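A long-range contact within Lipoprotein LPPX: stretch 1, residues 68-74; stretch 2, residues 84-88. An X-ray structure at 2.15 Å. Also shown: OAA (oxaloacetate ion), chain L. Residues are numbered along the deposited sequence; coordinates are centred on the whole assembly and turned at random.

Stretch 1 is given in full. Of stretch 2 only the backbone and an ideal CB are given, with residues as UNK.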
# COMPACT_ATOMS: atom_id res chain seq x y z
N PRO A 68 9.34 16.10 -2.04
CA PRO A 68 10.16 14.92 -1.75
C PRO A 68 9.36 13.95 -0.89
O PRO A 68 8.60 14.40 -0.04
CB PRO A 68 11.34 15.49 -0.94
CG PRO A 68 11.33 16.94 -1.19
CD PRO A 68 9.90 17.31 -1.43
N LEU A 69 9.50 12.65 -1.13
CA LEU A 69 8.76 11.65 -0.36
C LEU A 69 8.94 11.88 1.14
O LEU A 69 10.06 11.90 1.65
CB LEU A 69 9.20 10.23 -0.72
CG LEU A 69 8.40 9.11 -0.04
CD1 LEU A 69 6.96 9.11 -0.51
CD2 LEU A 69 9.03 7.76 -0.29
N ALA A 70 7.82 12.05 1.83
CA ALA A 70 7.83 12.28 3.27
C ALA A 70 6.49 11.82 3.85
O ALA A 70 5.46 11.89 3.18
CB ALA A 70 8.09 13.74 3.58
N ALA A 71 6.53 11.33 5.08
CA ALA A 71 5.33 10.77 5.71
C ALA A 71 5.35 10.99 7.21
O ALA A 71 6.42 10.99 7.83
CB ALA A 71 5.21 9.31 5.40
N LYS A 72 4.17 11.19 7.78
CA LYS A 72 4.00 11.38 9.21
C LYS A 72 2.65 10.77 9.60
O LYS A 72 1.65 10.99 8.92
CB LYS A 72 4.03 12.86 9.57
CG LYS A 72 4.04 13.16 11.08
CD LYS A 72 4.09 14.67 11.32
CE LYS A 72 3.91 15.04 12.80
NZ LYS A 72 3.85 16.53 13.00
N GLY A 73 2.63 10.01 10.69
CA GLY A 73 1.39 9.47 11.19
C GLY A 73 1.60 8.64 12.44
O GLY A 73 2.48 8.91 13.25
N VAL A 74 0.78 7.59 12.55
CA VAL A 74 0.75 6.75 13.74
C VAL A 74 0.69 5.30 13.28
O VAL A 74 0.20 5.01 12.18
CB VAL A 74 -0.44 7.14 14.65
CG1 VAL A 74 -1.77 6.80 14.01
CG2 VAL A 74 -0.32 6.48 15.99
N UNK A 84 4.06 6.97 17.22
CA UNK A 84 4.29 7.92 16.13
C UNK A 84 5.24 7.36 15.07
O UNK A 84 6.19 6.65 15.40
CB UNK A 84 4.85 9.23 16.69
N UNK A 85 4.97 7.70 13.81
CA UNK A 85 5.63 7.11 12.64
C UNK A 85 6.02 8.22 11.70
O UNK A 85 5.23 9.13 11.46
CB UNK A 85 4.73 6.10 11.93
N UNK A 86 7.22 8.15 11.13
CA UNK A 86 7.61 9.11 10.10
C UNK A 86 8.54 8.53 9.04
O UNK A 86 9.25 7.55 9.28
CB UNK A 86 8.29 10.32 10.76
N UNK A 87 8.48 9.13 7.86
CA UNK A 87 9.49 8.96 6.84
C UNK A 87 10.07 10.36 6.57
O UNK A 87 9.36 11.27 6.14
CB UNK A 87 8.91 8.32 5.58
N UNK A 88 11.36 10.51 6.84
CA UNK A 88 12.08 11.75 6.59
C UNK A 88 13.38 11.41 5.87
O UNK A 88 14.17 10.60 6.37
CB UNK A 88 12.35 12.51 7.89
O1 OAA L . 4.19 11.61 14.07
O2 OAA L . 6.10 12.63 13.99
O4 OAA L . 3.50 14.39 17.37
O5 OAA L . 4.70 15.83 16.24
O3 OAA L . 6.20 13.50 17.97
C1 OAA L . 5.13 12.21 14.66
C2 OAA L . 5.10 12.38 16.17
C3 OAA L . 5.65 13.70 16.69
C4 OAA L . 4.56 14.70 16.77

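The two strands run antiparallel, their N-to-C directions 166° apart, so the visible backbone already fixes much of what stretch 2 may carry. Side chains alternate between the face bearing Lys-72 and Val-74 and the face bearing Ala-71.

Position 84 sits opposite Val-74 in a non-hydrogen-bonded pair, CA to CA 4.4 Å. Its amide is not called on by stretch 1, and phi is -60°, psi 144°, so a residue without an N-H is admissible; so are small or beta-branched ones. The ideal CB lies on the Lys-72 and Val-74 face, close to the oxaloacetate, which limits bulk in that direction. The deposited residue is Pro-84. Its CA makes a CA-H...O contact with Gly-73 O at 3.5 Å, and its CB lies 3.3 Å from C2 of the ligand.

Position 85 needs a free amide, because its N gives a hydrogen bond to Gly-73 O at 2.8 Å and its O takes one from Gly-73 N at 2.9 Å. Proline is therefore excluded. The ideal CB points to the Ala-71 face, where Gly-73 offers no side chain, and the methyl of Ala-71 lies further along the strand. A long aliphatic or an aromatic could use that space. It is Phe-85, with chi1 t (170°); the ring presents its edge to Ala-71 CB and Gly-73 N, with CE2 4.4 Å from Ala-71 CB.

Position 86 pairs with Lys-72 without hydrogen bonds, and its ideal CB is 3.5 Å from Ala-71 O. On this face a polar or flexible chain would suit, though a positive charge has to share the face with the lysine amine. Arg-86 is found there, chi1 p (69°), and its end leads away from stretch 1, leaving its guanidinium far from Lys-72 NZ, which makes a weak 3.4 Å hydrogen bond to OAA O5. Between the hydrogen-bonded pairs, Arg-86 CA makes a CA-H...O contact with Ala-71 O at 3.2 Å.

Position 87 forms the second hydrogen-bonded pair and again must keep its N-H. The ideal CB stands 3.8 Å from Ala-71 CB, so the small alanine leaves room for an apolar neighbour; valine, isoleucine or leucine would all be reasonable. Val-87 fills it, with CB 3.8 Å from Ala-71 CB and chi1 t. Its N reaches Ala-71 O at 2.8 Å, and its O accepts from Ala-71 N at 3.0 Å.

Position 88 points away, with nothing of stretch 1 near its ideal CB, so stretch 1 hardly constrains the choice. Gln-88 makes no contact with stretch 1.

Stretch 2 (84-88) PFRVQ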
# COMPACT_ATOMS: atom_id res chain seq x y z
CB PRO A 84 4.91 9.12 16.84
CG PRO A 84 4.57 8.95 18.29
CD PRO A 84 4.48 7.50 18.53
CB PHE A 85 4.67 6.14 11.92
CG PHE A 85 5.17 5.66 10.58
CD1 PHE A 85 5.87 4.46 10.47
CD2 PHE A 85 4.96 6.40 9.43
CE1 PHE A 85 6.35 4.02 9.24
CE2 PHE A 85 5.44 5.96 8.18
CZ PHE A 85 6.13 4.76 8.10
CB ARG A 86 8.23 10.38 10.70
CG ARG A 86 9.58 10.15 11.33
CD ARG A 86 10.08 11.34 12.13
NE ARG A 86 11.45 11.09 12.58
CZ ARG A 86 12.12 11.84 13.46
NH1 ARG A 86 11.56 12.90 14.04
NH2 ARG A 86 13.36 11.50 13.78
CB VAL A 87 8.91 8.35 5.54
CG1 VAL A 87 9.95 8.38 4.42
CG2 VAL A 87 8.44 6.94 5.79
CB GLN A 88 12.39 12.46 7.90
CG GLN A 88 11.17 13.05 8.58
CD GLN A 88 11.52 13.95 9.76
OE1 GLN A 88 12.66 13.96 10.26
NE2 GLN A 88 10.53 14.70 10.24
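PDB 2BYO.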